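Local coordinates for glucoamylase (Thermoanaerobacterium thermosaccharolyticum, PDB 1LF6), which hydrolyses terminal alpha-1,4-linked glucose residues one after another from the non-reducing ends of glucan chains, probably releasing beta-D-glucose, at residues Gly335-Val340 with Asp579-Pro584; Trp341-Tyr346 with Gln434-Glu439; Pro379-Ile384 with Pro388-Ile393. All blocks are in the same frame, centred on the assembly; numbering follows the deposited sequence.

All three contacts belong to the family 15 (alpha/alpha) barrel and gather loops around the probable catalytic acid, Glu-438. Contact 2 holds this residue together with Glu-435, the probable proton acceptor. Contact 3 lies next to it, its centre about 10 Å from that of contact 2; the nearest side-chain atoms of Gln-380 and Glu-438 are about 3 Å apart, and a probable hydrogen bond joins Gln-434 N to Ile-393 O. The centre of contact 1 is about 12 Å from that of contact 2 and about 15 Å from that of contact 3, linking Tyr-337 to Tyr-581 near Trp-325, the probable substrate-binding tryptophan. Residues 335-340 lead straight into 341-346, and Val-340 probably hydrogen-bonds to Thr-382 of contact 3.

Contact 1. Residues Gly335-Val340 with Asp579-Pro584; sequences GGYHLV and DGYGEP
Two tyrosines reaching out from opposite loops, Tyr-337 and Tyr-581, make the whole of this contact through their hydroxyls. Tyr-581 OH donates to Tyr-337 OH at 2.7 Å, and each oxygen lies at the edge of the other ring, near its plane, so neither ring lays a face on its partner. That one bond is the tight part. Beyond the hydroxyl ends nothing else of the two segments meets, and both tyrosines are partly exposed. Tyr-581 carries CG trans to its own nitrogen (chi1 -172°), which aims the ring across at the other loop. Behind it, an Asx turn secures the backbone, with Asp-579 OD1 taking Tyr-581 N at 3.0 Å from above the carboxylate plane. The ring of Tyr-581 is also met edge-to-face by Tyr-590 and by Trp-325, the probable substrate-binding residue. The pair spans two barrel loops beside the probable active site, the Tyr-337 side chain being about 7 Å (nearest atoms) from that of Glu-438. Tyr-337 OH also hydrogen-bonds to Glu-636, its stronger polar partner. If Tyr-337 passes its proton toward Glu-636, the carboxylate would probably polarise that hydroxyl and make it a better acceptor for Tyr-581.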
loop_
_atom_site.group_PDB
_atom_site.type_symbol
_atom_site.label_atom_id
_atom_site.label_comp_id
_atom_site.label_asym_id
_atom_site.label_seq_id
_atom_site.Cartn_x
_atom_site.Cartn_y
_atom_site.Cartn_z
ATOM N N GLY A 335 -8.789 4.942 5.817
ATOM C CA GLY A 335 -7.582 5.204 5.054
ATOM C C GLY A 335 -6.364 5.242 5.960
ATOM O O GLY A 335 -5.565 6.179 5.908
ATOM N N GLY A 336 -6.233 4.220 6.805
ATOM C CA GLY A 336 -5.109 4.143 7.721
ATOM C C GLY A 336 -3.770 4.109 7.009
ATOM O O GLY A 336 -2.862 4.863 7.356
ATOM N N TYR A 337 -3.639 3.236 6.014
ATOM C CA TYR A 337 -2.392 3.127 5.261
ATOM C C TYR A 337 -2.282 4.181 4.160
ATOM O O TYR A 337 -1.295 4.220 3.424
ATOM C CB TYR A 337 -2.248 1.723 4.654
ATOM C CG TYR A 337 -1.867 0.657 5.657
ATOM C CD1 TYR A 337 -2.767 0.235 6.635
ATOM C CD2 TYR A 337 -0.589 0.094 5.652
ATOM C CE1 TYR A 337 -2.405 -0.717 7.584
ATOM C CE2 TYR A 337 -0.217 -0.860 6.597
ATOM C CZ TYR A 337 -1.132 -1.258 7.560
ATOM O OH TYR A 337 -0.780 -2.193 8.503
ATOM N N HIS A 338 -3.297 5.034 4.042
ATOM C CA HIS A 338 -3.279 6.086 3.029
ATOM C C HIS A 338 -2.681 7.352 3.624
ATOM O O HIS A 338 -2.997 8.463 3.199
ATOM C CB HIS A 338 -4.688 6.372 2.508
ATOM C CG HIS A 338 -5.315 5.209 1.807
ATOM N ND1 HIS A 338 -5.785 4.099 2.477
ATOM C CD2 HIS A 338 -5.521 4.967 0.491
ATOM C CE1 HIS A 338 -6.256 3.224 1.605
ATOM N NE2 HIS A 338 -6.107 3.727 0.392
ATOM N N LEU A 339 -1.818 7.169 4.617
ATOM C CA LEU A 339 -1.154 8.279 5.274
ATOM C C LEU A 339 0.315 8.247 4.889
ATOM O O LEU A 339 0.790 7.266 4.314
ATOM C CB LEU A 339 -1.306 8.165 6.794
ATOM C CG LEU A 339 -2.744 8.286 7.302
ATOM C CD1 LEU A 339 -2.820 7.916 8.779
ATOM C CD2 LEU A 339 -3.233 9.708 7.072
ATOM N N VAL A 340 1.028 9.322 5.200
ATOM C CA VAL A 340 2.443 9.417 4.878
ATOM C C VAL A 340 3.275 9.277 6.141
ATOM O O VAL A 340 3.117 10.049 7.086
ATOM C CB VAL A 340 2.784 10.787 4.214
ATOM C CG1 VAL A 340 4.263 10.828 3.823
ATOM C CG2 VAL A 340 1.908 11.015 2.989
ATOM N N ASP A 579 3.388 -10.801 19.305
ATOM C CA ASP A 579 2.808 -9.753 18.474
ATOM C C ASP A 579 1.357 -10.155 18.222
ATOM O O ASP A 579 1.076 -11.307 17.887
ATOM C CB ASP A 579 3.582 -9.654 17.153
ATOM C CG ASP A 579 3.034 -8.581 16.221
ATOM O OD1 ASP A 579 2.125 -7.824 16.621
ATOM O OD2 ASP A 579 3.532 -8.495 15.077
ATOM N N GLY A 580 0.431 -9.218 18.395
ATOM C CA GLY A 580 -0.966 -9.545 18.179
ATOM C C GLY A 580 -1.590 -8.876 16.970
ATOM O O GLY A 580 -2.770 -9.071 16.702
ATOM N N TYR A 581 -0.803 -8.099 16.231
ATOM C CA TYR A 581 -1.307 -7.390 15.059
ATOM C C TYR A 581 -1.512 -8.292 13.833
ATOM O O TYR A 581 -0.695 -8.298 12.911
ATOM C CB TYR A 581 -0.358 -6.235 14.708
ATOM C CG TYR A 581 -0.878 -5.307 13.627
ATOM C CD1 TYR A 581 -0.201 -5.168 12.416
ATOM C CD2 TYR A 581 -2.039 -4.558 13.820
ATOM C CE1 TYR A 581 -0.667 -4.304 11.423
ATOM C CE2 TYR A 581 -2.514 -3.690 12.835
ATOM C CZ TYR A 581 -1.820 -3.572 11.637
ATOM O OH TYR A 581 -2.286 -2.720 10.659
ATOM N N GLY A 582 -2.612 -9.043 13.826
ATOM C CA GLY A 582 -2.901 -9.927 12.704
ATOM C C GLY A 582 -4.104 -10.826 12.939
ATOM O O GLY A 582 -4.681 -10.812 14.023
ATOM N N GLU A 583 -4.483 -11.617 11.935
ATOM C CA GLU A 583 -5.635 -12.514 12.066
ATOM C C GLU A 583 -5.490 -13.474 13.238
ATOM O O GLU A 583 -4.473 -14.162 13.367
ATOM C CB GLU A 583 -5.855 -13.313 10.779
ATOM C CG GLU A 583 -6.497 -12.506 9.670
ATOM C CD GLU A 583 -5.578 -12.302 8.492
ATOM O OE1 GLU A 583 -4.953 -11.228 8.387
ATOM O OE2 GLU A 583 -5.482 -13.214 7.651
ATOM N N PRO A 584 -6.519 -13.541 14.103
ATOM C CA PRO A 584 -6.506 -14.420 15.276
ATOM C C PRO A 584 -6.478 -15.889 14.882
ATOM O O PRO A 584 -5.821 -16.708 15.523
ATOM C CB PRO A 584 -7.786 -14.031 16.011
ATOM C CG PRO A 584 -8.710 -13.691 14.886
ATOM C CD PRO A 584 -7.826 -12.871 13.965
#

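Contact 2. Residues Trp341-Tyr346 with Gln434-Glu439; sequences WSRDLY and QERWEE
Arg-343, in the first turn of helix 342-355, faces Arg-436 in the loop 434-439; they are the nearest CA pair, 8.0 Å apart. Trp-341 occupies the N-cap position of that helix; the loop folds into a type I turn from Glu-435 to Glu-438, whose side chain points toward the helix. There Trp-341 NE1 gives its hydrogen to Glu-438 OE2 at 2.7 Å. OE2 lies near the indole plane, but the N-H comes from above the carboxylate plane, a somewhat bent bond at 149°. Gln-394 also bonds to OE2, while Arg-343 NH2 adds only a long salt bridge to it, 3.8 Å. The Trp-341 and Gln-394 bonds probably position the carboxylate of Glu-438, the probable proton donor. The Arg-343 chain bends at chi3 (41°), and its guanidinium lies with one face under Arg-436 O, 3.2 Å from NH2, without a hydrogen bond; Gln-394 and Asp-396 hold its NH1. Glu-435, the probable proton acceptor, turns the other way: OE1 takes Glu-439 N at 2.9 Å, and OE2 accepts from Trp-437 N and pairs with Arg-504. Helix 653-668 packs on both arginines through Trp-654, helix 395-407 touches Trp-341 through Glu-397, and helix 358-375 lies against Leu-345.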
loop_
_atom_site.group_PDB
_atom_site.type_symbol
_atom_site.label_atom_id
_atom_site.label_comp_id
_atom_site.label_asym_id
_atom_site.label_seq_id
_atom_site.Cartn_x
_atom_site.Cartn_y
_atom_site.Cartn_z
ATOM N N TRP A 341 4.141 8.273 6.156
ATOM C CA TRP A 341 5.041 8.036 7.284
ATOM C C TRP A 341 6.454 8.336 6.813
ATOM O O TRP A 341 6.895 7.848 5.771
ATOM C CB TRP A 341 4.996 6.576 7.735
ATOM C CG TRP A 341 3.899 6.221 8.694
ATOM C CD1 TRP A 341 3.974 6.204 10.063
ATOM C CD2 TRP A 341 2.593 5.741 8.358
ATOM N NE1 TRP A 341 2.797 5.730 10.595
ATOM C CE2 TRP A 341 1.931 5.438 9.573
ATOM C CE3 TRP A 341 1.916 5.530 7.144
ATOM C CZ2 TRP A 341 0.624 4.935 9.611
ATOM C CZ3 TRP A 341 0.617 5.029 7.182
ATOM C CH2 TRP A 341 -0.016 4.735 8.412
ATOM N N SER A 342 7.156 9.144 7.591
ATOM C CA SER A 342 8.524 9.501 7.287
ATOM C C SER A 342 9.371 8.239 7.085
ATOM O O SER A 342 10.213 8.178 6.177
ATOM C CB SER A 342 9.086 10.339 8.437
ATOM O OG SER A 342 10.485 10.486 8.340
ATOM N N ARG A 343 9.137 7.235 7.930
ATOM C CA ARG A 343 9.882 5.980 7.864
ATOM C C ARG A 343 9.656 5.285 6.524
ATOM O O ARG A 343 10.607 5.030 5.784
ATOM C CB ARG A 343 9.471 5.061 9.032
ATOM C CG ARG A 343 10.055 3.646 8.978
ATOM C CD ARG A 343 9.636 2.812 10.192
ATOM N NE ARG A 343 8.230 3.029 10.542
ATOM C CZ ARG A 343 7.817 3.794 11.546
ATOM N NH1 ARG A 343 8.697 4.414 12.322
ATOM N NH2 ARG A 343 6.522 3.950 11.764
ATOM N N ASP A 344 8.403 4.996 6.205
ATOM C CA ASP A 344 8.095 4.331 4.943
ATOM C C ASP A 344 8.591 5.138 3.746
ATOM O O ASP A 344 9.163 4.583 2.814
ATOM C CB ASP A 344 6.586 4.079 4.826
ATOM C CG ASP A 344 6.072 3.128 5.900
ATOM O OD1 ASP A 344 5.381 2.145 5.559
ATOM O OD2 ASP A 344 6.371 3.366 7.084
ATOM N N LEU A 345 8.376 6.449 3.779
ATOM C CA LEU A 345 8.800 7.323 2.689
ATOM C C LEU A 345 10.315 7.227 2.493
ATOM O O LEU A 345 10.810 7.164 1.367
ATOM C CB LEU A 345 8.383 8.767 3.001
ATOM C CG LEU A 345 8.544 9.851 1.932
ATOM C CD1 LEU A 345 7.804 9.447 0.661
ATOM C CD2 LEU A 345 7.992 11.169 2.466
ATOM N N TYR A 346 11.040 7.212 3.603
ATOM C CA TYR A 346 12.497 7.105 3.602
ATOM C C TYR A 346 12.936 5.852 2.853
ATOM O O TYR A 346 13.811 5.901 1.986
ATOM C CB TYR A 346 12.995 7.056 5.056
ATOM C CG TYR A 346 14.429 6.602 5.255
ATOM C CD1 TYR A 346 15.506 7.411 4.879
ATOM C CD2 TYR A 346 14.709 5.366 5.840
ATOM C CE1 TYR A 346 16.828 6.998 5.087
ATOM C CE2 TYR A 346 16.023 4.945 6.050
ATOM C CZ TYR A 346 17.077 5.766 5.673
ATOM O OH TYR A 346 18.373 5.351 5.884
ATOM N N GLN A 434 7.796 6.091 20.893
ATOM C CA GLN A 434 7.440 4.793 20.356
ATOM C C GLN A 434 8.466 4.378 19.307
ATOM O O GLN A 434 9.057 5.228 18.632
ATOM C CB GLN A 434 6.025 4.826 19.764
ATOM C CG GLN A 434 5.787 5.906 18.745
ATOM C CD GLN A 434 4.307 6.149 18.477
ATOM O OE1 GLN A 434 3.945 6.742 17.468
ATOM N NE2 GLN A 434 3.452 5.701 19.389
ATOM N N GLU A 435 8.707 3.071 19.210
ATOM C CA GLU A 435 9.646 2.533 18.243
ATOM C C GLU A 435 8.914 2.404 16.914
ATOM O O GLU A 435 7.756 2.818 16.810
ATOM C CB GLU A 435 10.206 1.191 18.725
ATOM C CG GLU A 435 9.225 0.325 19.513
ATOM C CD GLU A 435 7.970 -0.026 18.722
ATOM O OE1 GLU A 435 6.932 0.639 18.907
ATOM O OE2 GLU A 435 8.027 -0.967 17.911
ATOM N N ARG A 436 9.556 1.826 15.903
ATOM C CA ARG A 436 8.929 1.775 14.583
ATOM C C ARG A 436 7.601 1.030 14.402
ATOM O O ARG A 436 6.921 1.231 13.401
ATOM C CB ARG A 436 9.948 1.312 13.537
ATOM C CG ARG A 436 10.361 -0.135 13.582
ATOM C CD ARG A 436 11.374 -0.394 12.471
ATOM N NE ARG A 436 11.708 -1.805 12.301
ATOM C CZ ARG A 436 12.400 -2.283 11.271
ATOM N NH1 ARG A 436 12.659 -3.582 11.184
ATOM N NH2 ARG A 436 12.831 -1.461 10.326
ATOM N N TRP A 437 7.215 0.180 15.349
ATOM C CA TRP A 437 5.941 -0.509 15.213
ATOM C C TRP A 437 4.833 0.388 15.783
ATOM O O TRP A 437 3.656 0.031 15.765
ATOM C CB TRP A 437 5.972 -1.860 15.927
ATOM C CG TRP A 437 7.023 -2.814 15.388
ATOM C CD1 TRP A 437 7.810 -3.657 16.120
ATOM C CD2 TRP A 437 7.401 -3.013 14.011
ATOM N NE1 TRP A 437 8.656 -4.361 15.292
ATOM C CE2 TRP A 437 8.425 -3.986 13.994
ATOM C CE3 TRP A 437 6.972 -2.463 12.795
ATOM C CZ2 TRP A 437 9.031 -4.423 12.808
ATOM C CZ3 TRP A 437 7.578 -2.899 11.610
ATOM C CH2 TRP A 437 8.597 -3.869 11.629
ATOM N N GLU A 438 5.238 1.556 16.286
ATOM C CA GLU A 438 4.323 2.564 16.834
ATOM C C GLU A 438 3.525 2.109 18.051
ATOM O O GLU A 438 2.369 2.508 18.219
ATOM C CB GLU A 438 3.347 3.000 15.746
ATOM C CG GLU A 438 3.992 3.225 14.387
ATOM C CD GLU A 438 3.037 3.844 13.391
ATOM O OE1 GLU A 438 2.188 3.115 12.833
ATOM O OE2 GLU A 438 3.124 5.071 13.183
ATOM N N GLU A 439 4.136 1.308 18.918
ATOM C CA GLU A 439 3.405 0.775 20.065
ATOM C C GLU A 439 3.941 1.045 21.462
ATOM O O GLU A 439 3.172 1.132 22.418
ATOM C CB GLU A 439 3.264 -0.742 19.890
ATOM C CG GLU A 439 2.770 -1.141 18.504
ATOM C CD GLU A 439 2.821 -2.641 18.267
ATOM O OE1 GLU A 439 3.787 -3.286 18.728
ATOM O OE2 GLU A 439 1.910 -3.170 17.600
#

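Contact 3. Residues Pro379-Ile384 with Pro388-Ile393; sequences PQNTWI and PYWTGI
Pro-379 opens the contact by setting its ring obliquely on that of Pro-388, CB to CB at 3.8 Å. The next residue, Gln-380, reaches Gly-392 through a water that accepts from Gln-380 N at 3.1 Å and donates to Gly-392 O at 2.9 Å. Its side chain, fully extended with CG trans to the backbone nitrogen (chi1 -179°), runs beside Trp-390 in the same direction, CG lying 3.8 Å from Trp-390 CB. Gln-380 also packs beside the probable catalytic acid Glu-438, so this loop borders the active site. Asn-381 supplies the direct backbone link: Tyr-389 N donates to Asn-381 O at 3.0 Å, nearly straight at 165°. The Asn-381 side chain lies alongside Trp-390. At Thr-382 the backbone forms a single beta bridge with Pro-388, and CG2 rests on Pro-388 CA. Trp-383 ends the run, its six-membered ring receiving the edge of Tyr-389 in an offset edge-to-face pair, centroids 5.1 Å apart and planes at 74°. Tyr-389 in turn places CE1 over the face of Trp-390, so it is packed between two tryptophans, and Lys-387 adds a cation-pi contact to Trp-383. The aromatic row is partly open to solvent. Between helices 358-375 and 395-407, then, one direct backbone hydrogen bond, a bridging water and aromatic packing join the two halves of the loop.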
loop_
_atom_site.group_PDB
_atom_site.type_symbol
_atom_site.label_atom_id
_atom_site.label_comp_id
_atom_site.label_asym_id
_atom_site.label_seq_id
_atom_site.Cartn_x
_atom_site.Cartn_y
_atom_site.Cartn_z
ATOM N N PRO A 379 5.685 14.680 12.561
ATOM C CA PRO A 379 4.646 14.028 13.373
ATOM C C PRO A 379 4.575 12.529 13.051
ATOM O O PRO A 379 5.071 12.102 12.006
ATOM C CB PRO A 379 3.374 14.789 12.991
ATOM C CG PRO A 379 3.650 15.238 11.588
ATOM C CD PRO A 379 5.106 15.639 11.607
ATOM N N GLN A 380 3.985 11.736 13.949
ATOM C CA GLN A 380 3.883 10.292 13.748
ATOM C C GLN A 380 3.625 9.992 12.277
ATOM O O GLN A 380 4.311 9.175 11.673
ATOM C CB GLN A 380 2.763 9.688 14.605
ATOM C CG GLN A 380 2.634 8.175 14.440
ATOM C CD GLN A 380 1.750 7.520 15.497
ATOM O OE1 GLN A 380 1.475 6.341 15.439
ATOM N NE2 GLN A 380 1.310 8.284 16.454
ATOM N N ASN A 381 2.630 10.672 11.718
ATOM C CA ASN A 381 2.286 10.539 10.313
ATOM C C ASN A 381 1.444 11.745 9.918
ATOM O O ASN A 381 0.985 12.499 10.777
ATOM C CB ASN A 381 1.541 9.219 10.039
ATOM C CG ASN A 381 0.341 9.012 10.951
ATOM O OD1 ASN A 381 -0.042 7.879 11.241
ATOM N ND2 ASN A 381 -0.262 10.099 11.394
ATOM N N THR A 382 1.260 11.938 8.620
ATOM C CA THR A 382 0.481 13.067 8.131
ATOM C C THR A 382 -0.408 12.651 6.973
ATOM O O THR A 382 -0.176 11.620 6.338
ATOM C CB THR A 382 1.392 14.183 7.593
ATOM O OG1 THR A 382 2.214 13.644 6.553
ATOM C CG2 THR A 382 2.278 14.752 8.687
ATOM N N TRP A 383 -1.425 13.463 6.701
ATOM C CA TRP A 383 -2.295 13.210 5.564
ATOM C C TRP A 383 -1.415 13.613 4.389
ATOM O O TRP A 383 -0.398 14.283 4.580
ATOM C CB TRP A 383 -3.520 14.119 5.593
ATOM C CG TRP A 383 -4.377 13.945 6.787
ATOM C CD1 TRP A 383 -4.229 14.553 7.998
ATOM C CD2 TRP A 383 -5.538 13.117 6.887
ATOM N NE1 TRP A 383 -5.233 14.158 8.851
ATOM C CE2 TRP A 383 -6.051 13.276 8.193
ATOM C CE3 TRP A 383 -6.195 12.255 5.999
ATOM C CZ2 TRP A 383 -7.196 12.604 8.637
ATOM C CZ3 TRP A 383 -7.332 11.586 6.437
ATOM C CH2 TRP A 383 -7.822 11.766 7.749
ATOM N N ILE A 384 -1.794 13.222 3.183
ATOM C CA ILE A 384 -0.991 13.582 2.023
ATOM C C ILE A 384 -0.867 15.100 1.870
ATOM O O ILE A 384 0.084 15.591 1.265
ATOM C CB ILE A 384 -1.569 12.963 0.733
ATOM C CG1 ILE A 384 -3.059 13.286 0.603
ATOM C CG2 ILE A 384 -1.359 11.456 0.760
ATOM C CD1 ILE A 384 -3.698 12.691 -0.643
ATOM N N PRO A 388 -0.662 17.123 10.071
ATOM C CA PRO A 388 -0.423 16.021 11.005
ATOM C C PRO A 388 -1.683 15.229 11.333
ATOM O O PRO A 388 -2.778 15.787 11.425
ATOM C CB PRO A 388 0.179 16.723 12.226
ATOM C CG PRO A 388 -0.394 18.111 12.148
ATOM C CD PRO A 388 -0.306 18.418 10.677
ATOM N N TYR A 389 -1.516 13.920 11.492
ATOM C CA TYR A 389 -2.619 13.023 11.823
ATOM C C TYR A 389 -2.395 12.540 13.251
ATOM O O TYR A 389 -2.864 13.169 14.194
ATOM C CB TYR A 389 -2.647 11.841 10.848
ATOM C CG TYR A 389 -3.762 10.851 11.095
ATOM C CD1 TYR A 389 -3.558 9.715 11.880
ATOM C CD2 TYR A 389 -5.030 11.055 10.555
ATOM C CE1 TYR A 389 -4.593 8.807 12.120
ATOM C CE2 TYR A 389 -6.072 10.158 10.789
ATOM C CZ TYR A 389 -5.848 9.038 11.572
ATOM O OH TYR A 389 -6.878 8.158 11.818
ATOM N N TRP A 390 -1.673 11.435 13.414
ATOM C CA TRP A 390 -1.389 10.925 14.752
ATOM C C TRP A 390 -0.296 11.781 15.381
ATOM O O TRP A 390 0.494 12.414 14.674
ATOM C CB TRP A 390 -0.953 9.459 14.700
ATOM C CG TRP A 390 -2.067 8.446 14.877
ATOM C CD1 TRP A 390 -1.958 7.090 14.739
ATOM C CD2 TRP A 390 -3.438 8.699 15.237
ATOM N NE1 TRP A 390 -3.165 6.484 14.987
ATOM C CE2 TRP A 390 -4.092 7.445 15.295
ATOM C CE3 TRP A 390 -4.178 9.859 15.516
ATOM C CZ2 TRP A 390 -5.449 7.319 15.620
ATOM C CZ3 TRP A 390 -5.528 9.732 15.839
ATOM C CH2 TRP A 390 -6.147 8.469 15.888
ATOM N N THR A 391 -0.241 11.789 16.709
ATOM C CA THR A 391 0.729 12.618 17.409
ATOM C C THR A 391 1.769 11.862 18.223
ATOM O O THR A 391 2.295 12.387 19.202
ATOM C CB THR A 391 0.008 13.625 18.333
ATOM O OG1 THR A 391 0.959 14.563 18.856
ATOM C CG2 THR A 391 -0.675 12.890 19.488
ATOM N N GLY A 392 2.064 10.630 17.824
ATOM C CA GLY A 392 3.069 9.864 18.530
ATOM C C GLY A 392 4.438 10.445 18.222
ATOM O O GLY A 392 4.630 11.066 17.175
ATOM N N ILE A 393 5.388 10.258 19.130
ATOM C CA ILE A 393 6.737 10.765 18.940
ATOM C C ILE A 393 7.713 9.636 18.606
ATOM O O ILE A 393 8.120 8.874 19.483
ATOM C CB ILE A 393 7.240 11.490 20.209
ATOM C CG1 ILE A 393 6.305 12.659 20.548
ATOM C CG2 ILE A 393 8.676 11.960 20.010
ATOM C CD1 ILE A 393 6.161 13.697 19.440
HETATM O O HOH W 1 3.813 13.683 16.318
#